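Local coordinates for protein alpha-/beta-galactoside alpha-2,3-sialyltransferase (Photobacterium phosphoreum, PDB 2ZWI) that probably transfers sialic acid from its CMP-activated donor to galactosides, as a GT-B glycosyltransferase that binds CMP in the cleft between its two domains, at residues A[120-125]-A[182-187]; A[116-120]-A[154-160]; A[20-24]-A[213-218]. All coordinates share one frame; numbering follows the deposited sequence.

How the interactions relate
All three contacts are largely buried and lie in or beside the first of the two parallel-sheet domains of this GT-B enzyme. Interactions 1 and 2 share helix 114-125 and residue L120, have centres about 10 Å apart, and touch through L187 and F123 packed on I156. Interaction 3 lies on the far side of the chain's centre, 28 to 34 Å from the other two between centres, with helix 14-26 against helix 208-218. Its chemistry is aliphatic, aromatic and sulfur packing. Interaction 1 is also apolar across the gap, with R125 at its exposed edge bonded back to S124 of its own helix. Interaction 2 adds an arginine-asparagine bond at its partly exposed edge.

Interaction 1 (A[120-125]-A[182-187]); sequences LYDFSR and LPLTSL
S124 on helix 114-125 and P183 are the closest backbone pair, their CA atoms 5.3 Å apart, where residues 182-184 run past the helix and L184 takes the N-cap position of helix 185-191. L184 directs its CD2 into the angle between S124 and F123, 3.7 Å from CB of S124. CD2 of L184 also meets the edge of the F123 ring in its plane, 3.8 Å from CD2 of F123. L187 has CG anti to its backbone N (chi1 -176°), which turns its CD2 onto CD2 of L120 at 3.5 Å, the two chains crossing at about a right angle. In the Rossmann-like N-terminal domain of this GT-B fold, helix 185-191 belongs to the crossover between strands 168-172 and 195-197, while helix 114-125 follows the neighbouring strand 104-110. At the other end, L182 sets CD2 3.7 Å from CD1 of Y121. NH2 of R125 lies against both CD2 of L182 and CD of P183, its chain roughly perpendicular to theirs. Bent at chi2 and chi3 (-61° and 87°), R125 folds back and grips OG of S124 side-on with NE and NH2, nearly in the guanidinium plane, the NH2 bond being 3.1 Å. That OG in turn donates to O of Y121 at 2.7 Å. NE of R125 lies over one face of the Y121 ring, offset toward its rim. The ring also packs on helix 350-357, between strands 334-340 and 366-368 of the second sheet.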
loop_
_atom_site.group_PDB
_atom_site.type_symbol
_atom_site.label_atom_id
_atom_site.label_comp_id
_atom_site.label_asym_id
_atom_site.label_seq_id
_atom_site.Cartn_x
_atom_site.Cartn_y
_atom_site.Cartn_z
ATOM N N LEU A 120 -7.415 -12.116 -1.845
ATOM C CA LEU A 120 -6.756 -13.155 -2.657
ATOM C C LEU A 120 -6.740 -14.530 -1.972
ATOM O O LEU A 120 -6.992 -15.560 -2.614
ATOM C CB LEU A 120 -5.337 -12.731 -3.037
ATOM C CG LEU A 120 -5.249 -11.607 -4.079
ATOM C CD1 LEU A 120 -3.826 -11.071 -4.202
ATOM C CD2 LEU A 120 -5.752 -12.118 -5.407
ATOM N N TYR A 121 -6.446 -14.546 -0.672
ATOM C CA TYR A 121 -6.486 -15.791 0.081
ATOM C C TYR A 121 -7.886 -16.406 0.047
ATOM O O TYR A 121 -8.046 -17.589 -0.250
ATOM C CB TYR A 121 -6.033 -15.600 1.530
ATOM C CG TYR A 121 -6.012 -16.911 2.279
ATOM C CD1 TYR A 121 -4.906 -17.754 2.191
ATOM C CD2 TYR A 121 -7.104 -17.329 3.034
ATOM C CE1 TYR A 121 -4.877 -18.971 2.840
ATOM C CE2 TYR A 121 -7.081 -18.568 3.714
ATOM C CZ TYR A 121 -5.958 -19.372 3.603
ATOM O OH TYR A 121 -5.896 -20.591 4.247
ATOM N N ASP A 122 -8.891 -15.588 0.340
ATOM C CA ASP A 122 -10.278 -16.034 0.356
ATOM C C ASP A 122 -10.687 -16.593 -1.010
ATOM O O ASP A 122 -11.256 -17.678 -1.102
ATOM C CB ASP A 122 -11.206 -14.897 0.797
ATOM C CG ASP A 122 -11.150 -14.630 2.311
ATOM O OD1 ASP A 122 -10.810 -15.547 3.082
ATOM O OD2 ASP A 122 -11.469 -13.494 2.730
ATOM N N PHE A 123 -10.356 -15.857 -2.063
ATOM C CA PHE A 123 -10.636 -16.265 -3.431
ATOM C C PHE A 123 -9.964 -17.598 -3.773
ATOM O O PHE A 123 -10.553 -18.421 -4.477
ATOM C CB PHE A 123 -10.198 -15.158 -4.394
ATOM C CG PHE A 123 -10.546 -15.417 -5.832
ATOM C CD1 PHE A 123 -11.772 -14.998 -6.353
ATOM C CD2 PHE A 123 -9.632 -16.048 -6.678
ATOM C CE1 PHE A 123 -12.094 -15.239 -7.699
ATOM C CE2 PHE A 123 -9.942 -16.282 -8.014
ATOM C CZ PHE A 123 -11.179 -15.883 -8.524
ATOM N N SER A 124 -8.741 -17.802 -3.276
ATOM C CA SER A 124 -7.983 -19.038 -3.511
ATOM C C SER A 124 -8.610 -20.263 -2.844
ATOM O O SER A 124 -8.304 -21.388 -3.228
ATOM C CB SER A 124 -6.525 -18.903 -3.043
ATOM O OG SER A 124 -6.404 -19.135 -1.655
ATOM N N ARG A 125 -9.457 -20.044 -1.838
ATOM C CA ARG A 125 -10.169 -21.151 -1.158
ATOM C C ARG A 125 -11.322 -21.690 -2.000
ATOM O O ARG A 125 -11.789 -22.820 -1.776
ATOM C CB ARG A 125 -10.732 -20.714 0.210
ATOM C CG ARG A 125 -9.718 -20.187 1.250
ATOM C CD ARG A 125 -8.666 -21.207 1.629
ATOM N NE ARG A 125 -7.541 -21.132 0.704
ATOM C CZ ARG A 125 -6.446 -21.883 0.767
ATOM N NH1 ARG A 125 -6.301 -22.800 1.725
ATOM N NH2 ARG A 125 -5.492 -21.715 -0.138
ATOM N N LEU A 182 -1.016 -21.148 -2.633
ATOM C CA LEU A 182 -2.411 -20.761 -2.887
ATOM C C LEU A 182 -2.803 -21.105 -4.329
ATOM O O LEU A 182 -2.068 -20.751 -5.252
ATOM C CB LEU A 182 -2.616 -19.264 -2.624
ATOM C CG LEU A 182 -2.265 -18.689 -1.245
ATOM C CD1 LEU A 182 -2.925 -17.329 -1.118
ATOM C CD2 LEU A 182 -2.711 -19.599 -0.113
ATOM N N PRO A 183 -3.936 -21.821 -4.524
ATOM C CA PRO A 183 -4.434 -22.111 -5.881
ATOM C C PRO A 183 -5.007 -20.864 -6.552
ATOM O O PRO A 183 -6.188 -20.549 -6.393
ATOM C CB PRO A 183 -5.545 -23.153 -5.652
ATOM C CG PRO A 183 -5.406 -23.586 -4.206
ATOM C CD PRO A 183 -4.801 -22.421 -3.490
ATOM N N LEU A 184 -4.163 -20.152 -7.287
ATOM C CA LEU A 184 -4.589 -18.924 -7.945
ATOM C C LEU A 184 -4.310 -18.924 -9.452
ATOM O O LEU A 184 -4.287 -17.862 -10.092
ATOM C CB LEU A 184 -3.955 -17.712 -7.263
ATOM C CG LEU A 184 -4.490 -17.305 -5.883
ATOM C CD1 LEU A 184 -3.579 -16.251 -5.239
ATOM C CD2 LEU A 184 -5.933 -16.793 -5.964
ATOM N N THR A 185 -4.129 -20.118 -10.011
ATOM C CA THR A 185 -3.865 -20.299 -11.445
ATOM C C THR A 185 -4.884 -19.552 -12.302
ATOM O O THR A 185 -4.514 -18.868 -13.257
ATOM C CB THR A 185 -3.828 -21.818 -11.829
ATOM O OG1 THR A 185 -2.792 -22.464 -11.088
ATOM C CG2 THR A 185 -3.533 -22.010 -13.316
ATOM N N SER A 186 -6.164 -19.663 -11.942
ATOM C CA SER A 186 -7.248 -19.005 -12.682
ATOM C C SER A 186 -7.040 -17.498 -12.864
ATOM O O SER A 186 -7.234 -16.970 -13.960
ATOM C CB SER A 186 -8.581 -19.266 -11.998
ATOM O OG SER A 186 -8.860 -20.657 -12.004
ATOM N N LEU A 187 -6.642 -16.821 -11.790
ATOM C CA LEU A 187 -6.399 -15.370 -11.816
ATOM C C LEU A 187 -5.065 -15.020 -12.471
ATOM O O LEU A 187 -4.970 -14.021 -13.199
ATOM C CB LEU A 187 -6.464 -14.779 -10.402
ATOM C CG LEU A 187 -6.329 -13.257 -10.246
ATOM C CD1 LEU A 187 -7.356 -12.489 -11.085
ATOM C CD2 LEU A 187 -6.454 -12.886 -8.775
#

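Interaction 2 (A[116-120]-A[154-160]); sequences EYVRL and NSIENIY
R119 points its CB at I156 and carries its charged end on to N154. The CB rests on CG1 of I156 at 3.5 Å, with CD1 of the same isoleucine almost as near. From CG to NE the chain is extended (chi2 174°), which takes the guanidinium past the start of helix 156-159, where S155 is the N-cap, to the residue before it. There NH1 donates to OD1 of N154 over 3.0 Å with an N-H...O angle of 154°. It comes from above the amide, 74° out of the carbonyl plane and off the lone pairs, with OD1 slightly tilted from the guanidinium plane; the guanidinium and amide planes are also nearly perpendicular. The same NH1 lies 2.7 Å from the backbone O of N154, which sits at the guanidinium edge. ND2 of N154 is held separately by O of L84, which helps set the turn of the amide. Helix 114-125 follows strand 104-110 of the N-terminal Rossmann-like domain, and the short helix 156-159 sits in the long connection from there to strand 168-172. Deeper in, I156 lodges its CD1 against CD2 of L120 at 3.9 Å, crossing it at about a right angle, and against the backbone O of E116. Y160 brings OH to 3.5 Å from CB of E116, but its polar partner is OD1 of D111. Bent at chi2, E116 carries its carboxylate away from Y160, and OE1 accepts from N of D112. Bound CMP lies about 9 Å from the E116 side chain (nearest atoms).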
loop_
_atom_site.group_PDB
_atom_site.type_symbol
_atom_site.label_atom_id
_atom_site.label_comp_id
_atom_site.label_asym_id
_atom_site.label_seq_id
_atom_site.Cartn_x
_atom_site.Cartn_y
_atom_site.Cartn_z
ATOM N N GLU A 116 -6.207 -6.465 -0.188
ATOM C CA GLU A 116 -6.114 -7.237 -1.435
ATOM C C GLU A 116 -5.652 -8.671 -1.174
ATOM O O GLU A 116 -6.129 -9.602 -1.817
ATOM C CB GLU A 116 -5.183 -6.577 -2.459
ATOM C CG GLU A 116 -5.778 -5.387 -3.193
ATOM C CD GLU A 116 -5.573 -4.071 -2.446
ATOM O OE1 GLU A 116 -5.514 -3.002 -3.107
ATOM O OE2 GLU A 116 -5.457 -4.102 -1.203
ATOM N N TYR A 117 -4.742 -8.835 -0.212
ATOM C CA TYR A 117 -4.126 -10.138 0.085
ATOM C C TYR A 117 -5.033 -11.044 0.906
ATOM O O TYR A 117 -5.042 -12.267 0.712
ATOM C CB TYR A 117 -2.701 -9.949 0.660
ATOM C CG TYR A 117 -1.828 -9.403 -0.444
ATOM C CD1 TYR A 117 -1.736 -8.027 -0.673
ATOM C CD2 TYR A 117 -1.182 -10.263 -1.335
ATOM C CE1 TYR A 117 -0.990 -7.525 -1.737
ATOM C CE2 TYR A 117 -0.423 -9.766 -2.394
ATOM C CZ TYR A 117 -0.345 -8.402 -2.592
ATOM O OH TYR A 117 0.388 -7.920 -3.645
ATOM N N VAL A 118 -5.826 -10.440 1.789
ATOM C CA VAL A 118 -6.918 -11.154 2.472
ATOM C C VAL A 118 -7.955 -11.650 1.445
ATOM O O VAL A 118 -8.377 -12.813 1.473
ATOM C CB VAL A 118 -7.555 -10.283 3.596
ATOM C CG1 VAL A 118 -8.840 -10.916 4.141
ATOM C CG2 VAL A 118 -6.551 -10.096 4.744
ATOM N N ARG A 119 -8.321 -10.774 0.508
ATOM C CA ARG A 119 -9.249 -11.133 -0.548
ATOM C C ARG A 119 -8.699 -12.211 -1.495
ATOM O O ARG A 119 -9.431 -13.138 -1.875
ATOM C CB ARG A 119 -9.720 -9.875 -1.278
ATOM C CG ARG A 119 -10.625 -9.034 -0.391
ATOM C CD ARG A 119 -11.021 -7.709 -1.000
ATOM N NE ARG A 119 -11.820 -6.926 -0.047
ATOM C CZ ARG A 119 -12.893 -6.221 -0.383
ATOM N NH1 ARG A 119 -13.321 -6.213 -1.637
ATOM N NH2 ARG A 119 -13.554 -5.538 0.534
ATOM N N LEU A 120 -7.415 -12.116 -1.845
ATOM C CA LEU A 120 -6.756 -13.155 -2.657
ATOM C C LEU A 120 -6.740 -14.530 -1.972
ATOM O O LEU A 120 -6.992 -15.560 -2.614
ATOM C CB LEU A 120 -5.337 -12.731 -3.037
ATOM C CG LEU A 120 -5.249 -11.607 -4.079
ATOM C CD1 LEU A 120 -3.826 -11.071 -4.202
ATOM C CD2 LEU A 120 -5.752 -12.118 -5.407
ATOM N N ASN A 154 -16.088 -4.337 -5.609
ATOM C CA ASN A 154 -14.632 -4.472 -5.578
ATOM C C ASN A 154 -14.137 -5.874 -5.166
ATOM O O ASN A 154 -13.251 -6.033 -4.325
ATOM C CB ASN A 154 -13.968 -3.327 -4.805
ATOM C CG ASN A 154 -14.283 -3.338 -3.326
ATOM O OD1 ASN A 154 -15.131 -4.091 -2.848
ATOM N ND2 ASN A 154 -13.571 -2.512 -2.585
ATOM N N SER A 155 -14.737 -6.889 -5.772
ATOM C CA SER A 155 -14.323 -8.268 -5.572
ATOM C C SER A 155 -12.975 -8.487 -6.274
ATOM O O SER A 155 -12.581 -7.694 -7.129
ATOM C CB SER A 155 -15.381 -9.198 -6.162
ATOM O OG SER A 155 -15.509 -8.942 -7.550
ATOM N N ILE A 156 -12.277 -9.559 -5.905
ATOM C CA ILE A 156 -10.973 -9.885 -6.496
ATOM C C ILE A 156 -10.996 -9.958 -8.021
ATOM O O ILE A 156 -10.158 -9.339 -8.695
ATOM C CB ILE A 156 -10.391 -11.199 -5.900
ATOM C CG1 ILE A 156 -9.624 -10.896 -4.619
ATOM C CG2 ILE A 156 -9.480 -11.934 -6.919
ATOM C CD1 ILE A 156 -8.663 -9.678 -4.696
ATOM N N GLU A 157 -11.966 -10.695 -8.558
ATOM C CA GLU A 157 -12.073 -10.883 -10.005
ATOM C C GLU A 157 -12.279 -9.562 -10.774
ATOM O O GLU A 157 -11.837 -9.429 -11.921
ATOM C CB GLU A 157 -13.152 -11.927 -10.343
ATOM C CG GLU A 157 -14.607 -11.548 -9.976
ATOM C CD GLU A 157 -15.026 -11.953 -8.568
ATOM O OE1 GLU A 157 -14.163 -12.194 -7.688
ATOM O OE2 GLU A 157 -16.245 -12.018 -8.332
ATOM N N ASN A 158 -12.933 -8.594 -10.133
ATOM C CA ASN A 158 -13.206 -7.285 -10.739
ATOM C C ASN A 158 -12.029 -6.336 -10.664
ATOM O O ASN A 158 -11.591 -5.805 -11.687
ATOM C CB ASN A 158 -14.441 -6.631 -10.095
ATOM C CG ASN A 158 -15.742 -7.285 -10.536
ATOM O OD1 ASN A 158 -15.751 -8.127 -11.425
ATOM N ND2 ASN A 158 -16.848 -6.885 -9.918
ATOM N N ILE A 159 -11.517 -6.129 -9.453
ATOM C CA ILE A 159 -10.398 -5.198 -9.249
ATOM C C ILE A 159 -9.128 -5.655 -9.973
ATOM O O ILE A 159 -8.390 -4.821 -10.477
ATOM C CB ILE A 159 -10.160 -4.859 -7.752
ATOM C CG1 ILE A 159 -9.616 -6.066 -6.970
ATOM C CG2 ILE A 159 -11.453 -4.339 -7.123
ATOM C CD1 ILE A 159 -9.339 -5.779 -5.496
ATOM N N TYR A 160 -8.905 -6.969 -10.065
ATOM C CA TYR A 160 -7.787 -7.486 -10.862
ATOM C C TYR A 160 -8.157 -7.853 -12.313
ATOM O O TYR A 160 -7.399 -8.560 -12.999
ATOM C CB TYR A 160 -7.079 -8.652 -10.146
ATOM C CG TYR A 160 -6.251 -8.234 -8.943
ATOM C CD1 TYR A 160 -5.072 -7.503 -9.105
ATOM C CD2 TYR A 160 -6.637 -8.579 -7.647
ATOM C CE1 TYR A 160 -4.299 -7.108 -8.002
ATOM C CE2 TYR A 160 -5.866 -8.209 -6.539
ATOM C CZ TYR A 160 -4.696 -7.469 -6.726
ATOM O OH TYR A 160 -3.932 -7.087 -5.641
#

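Interaction 3 (A[20-24]-A[213-218]); sequences MTQII and KFYNFT
M20, T21, I23 and I24 belong to helix 14-26, the crossover helix between parallel strands 3-10 and 31-36 of the N-terminal Rossmann-like domain, and pack on helix 208-218, which lies on the chain's way to the second domain. The two short helical segments run roughly antiparallel, at 145°, with axes 10.2 Å apart. F217 is shared by M20 and I24. M20, extended beyond CG, runs antiparallel to the F217 side chain and lays CG over one face of its ring, off-centre toward the rim, 4.3 Å from the centroid and 21° off the normal, a CH-pi contact. Its SD follows at 5.0 Å from the same F217 centroid but obliquely, a Met-aromatic contact, and touches CG2 of T218 at 3.7 Å. The F217 ring meets I24 differently: CD1 of I24 approaches in the ring plane, 3.7 Å from CD2 of F217. The same methyl also reaches the F214 backbone, 3.6 Å from its CA, and its CB, while CG1 of I24 runs alongside the aliphatic part of K213. T21 places OG1 3.4 Å from CE1 of F214, though the hydroxyl is bonded to O of I17 in its own helix. T218 likewise turns OG1 back to O of F214, which its own backbone N also reaches, from the opposite face of the carbonyl; this OG1 is also bonded to N of F220. T21 and F214 also both touch M310 of helix 305-310, whose E306 binds CMP. With both threonine hydroxyls engaged near their own helices, cohesion between the helices probably rests on burial of apolar surface and dispersion, and depends on the close fit of M20, I24 and F217 rather than on directional bonds.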
loop_
_atom_site.group_PDB
_atom_site.type_symbol
_atom_site.label_atom_id
_atom_site.label_comp_id
_atom_site.label_asym_id
_atom_site.label_seq_id
_atom_site.Cartn_x
_atom_site.Cartn_y
_atom_site.Cartn_z
ATOM N N MET A 20 4.004 8.895 -5.977
ATOM C CA MET A 20 4.981 9.994 -5.838
ATOM C C MET A 20 6.347 9.550 -6.361
ATOM O O MET A 20 6.996 10.244 -7.137
ATOM C CB MET A 20 5.117 10.431 -4.373
ATOM C CG MET A 20 3.913 11.143 -3.777
ATOM S SD MET A 20 4.059 11.283 -1.984
ATOM C CE MET A 20 2.690 12.371 -1.617
ATOM N N THR A 21 6.770 8.365 -5.943
ATOM C CA THR A 21 8.081 7.849 -6.315
ATOM C C THR A 21 8.236 7.628 -7.834
ATOM O O THR A 21 9.278 7.938 -8.395
ATOM C CB THR A 21 8.407 6.576 -5.514
ATOM O OG1 THR A 21 8.236 6.846 -4.112
ATOM C CG2 THR A 21 9.830 6.146 -5.749
ATOM N N GLN A 22 7.197 7.102 -8.488
ATOM C CA GLN A 22 7.204 6.928 -9.949
ATOM C C GLN A 22 7.269 8.259 -10.707
ATOM O O GLN A 22 8.002 8.384 -11.700
ATOM C CB GLN A 22 5.973 6.128 -10.399
ATOM C CG GLN A 22 5.836 4.747 -9.738
ATOM C CD GLN A 22 6.685 3.675 -10.401
ATOM O OE1 GLN A 22 7.915 3.736 -10.394
ATOM N NE2 GLN A 22 6.022 2.670 -10.969
ATOM N N ILE A 23 6.499 9.246 -10.247
ATOM C CA ILE A 23 6.518 10.590 -10.837
ATOM C C ILE A 23 7.954 11.112 -10.802
ATOM O O ILE A 23 8.478 11.552 -11.823
ATOM C CB ILE A 23 5.589 11.586 -10.085
ATOM C CG1 ILE A 23 4.113 11.311 -10.414
ATOM C CG2 ILE A 23 5.983 13.053 -10.402
ATOM C CD1 ILE A 23 3.102 11.982 -9.436
ATOM N N ILE A 24 8.585 11.006 -9.633
ATOM C CA ILE A 24 9.961 11.478 -9.427
ATOM C C ILE A 24 10.949 10.691 -10.296
ATOM O O ILE A 24 11.831 11.282 -10.924
ATOM C CB ILE A 24 10.352 11.416 -7.927
ATOM C CG1 ILE A 24 9.477 12.362 -7.092
ATOM C CG2 ILE A 24 11.829 11.724 -7.718
ATOM C CD1 ILE A 24 9.409 11.946 -5.600
ATOM N N LYS A 213 12.805 16.037 -3.662
ATOM C CA LYS A 213 11.421 16.044 -4.123
ATOM C C LYS A 213 10.551 15.042 -3.358
ATOM O O LYS A 213 9.388 15.330 -3.063
ATOM C CB LYS A 213 11.345 15.774 -5.627
ATOM C CG LYS A 213 10.021 16.190 -6.258
ATOM C CD LYS A 213 10.066 16.152 -7.801
ATOM C CE LYS A 213 11.009 17.211 -8.346
ATOM N NZ LYS A 213 10.736 17.510 -9.782
ATOM N N PHE A 214 11.114 13.876 -3.038
ATOM C CA PHE A 214 10.390 12.895 -2.239
ATOM C C PHE A 214 10.104 13.423 -0.831
ATOM O O PHE A 214 8.980 13.280 -0.325
ATOM C CB PHE A 214 11.099 11.530 -2.184
ATOM C CG PHE A 214 10.313 10.488 -1.418
ATOM C CD1 PHE A 214 9.344 9.720 -2.058
ATOM C CD2 PHE A 214 10.508 10.313 -0.050
ATOM C CE1 PHE A 214 8.590 8.782 -1.372
ATOM C CE2 PHE A 214 9.749 9.358 0.665
ATOM C CZ PHE A 214 8.792 8.590 -0.004
ATOM N N TYR A 215 11.108 14.037 -0.211
ATOM C CA TYR A 215 10.930 14.667 1.103
ATOM C C TYR A 215 9.886 15.763 1.057
ATOM O O TYR A 215 9.069 15.874 1.972
ATOM C CB TYR A 215 12.237 15.246 1.645
ATOM C CG TYR A 215 13.405 14.292 1.643
ATOM C CD1 TYR A 215 13.222 12.924 1.824
ATOM C CD2 TYR A 215 14.703 14.767 1.479
ATOM C CE1 TYR A 215 14.301 12.053 1.814
ATOM C CE2 TYR A 215 15.785 13.909 1.481
ATOM C CZ TYR A 215 15.583 12.559 1.648
ATOM O OH TYR A 215 16.665 11.713 1.645
ATOM N N ASN A 216 9.916 16.575 -0.004
ATOM C CA ASN A 216 8.948 17.669 -0.158
ATOM C C ASN A 216 7.498 17.197 -0.342
ATOM O O ASN A 216 6.587 17.745 0.274
ATOM C CB ASN A 216 9.363 18.618 -1.281
ATOM C CG ASN A 216 10.560 19.478 -0.907
ATOM O OD1 ASN A 216 10.825 19.716 0.270
ATOM N ND2 ASN A 216 11.294 19.943 -1.916
ATOM N N PHE A 217 7.301 16.196 -1.195
ATOM C CA PHE A 217 5.998 15.545 -1.391
ATOM C C PHE A 217 5.376 14.990 -0.103
ATOM O O PHE A 217 4.194 15.184 0.162
ATOM C CB PHE A 217 6.158 14.368 -2.361
ATOM C CG PHE A 217 5.765 14.673 -3.765
ATOM C CD1 PHE A 217 4.577 15.355 -4.041
ATOM C CD2 PHE A 217 6.551 14.223 -4.821
ATOM C CE1 PHE A 217 4.195 15.616 -5.347
ATOM C CE2 PHE A 217 6.184 14.472 -6.141
ATOM C CZ PHE A 217 4.999 15.172 -6.405
ATOM N N THR A 218 6.193 14.285 0.673
ATOM C CA THR A 218 5.729 13.529 1.832
ATOM C C THR A 218 5.759 14.339 3.124
ATOM O O THR A 218 5.078 13.994 4.103
ATOM C CB THR A 218 6.596 12.269 2.037
ATOM O OG1 THR A 218 7.973 12.656 2.138
ATOM C CG2 THR A 218 6.425 11.308 0.866
#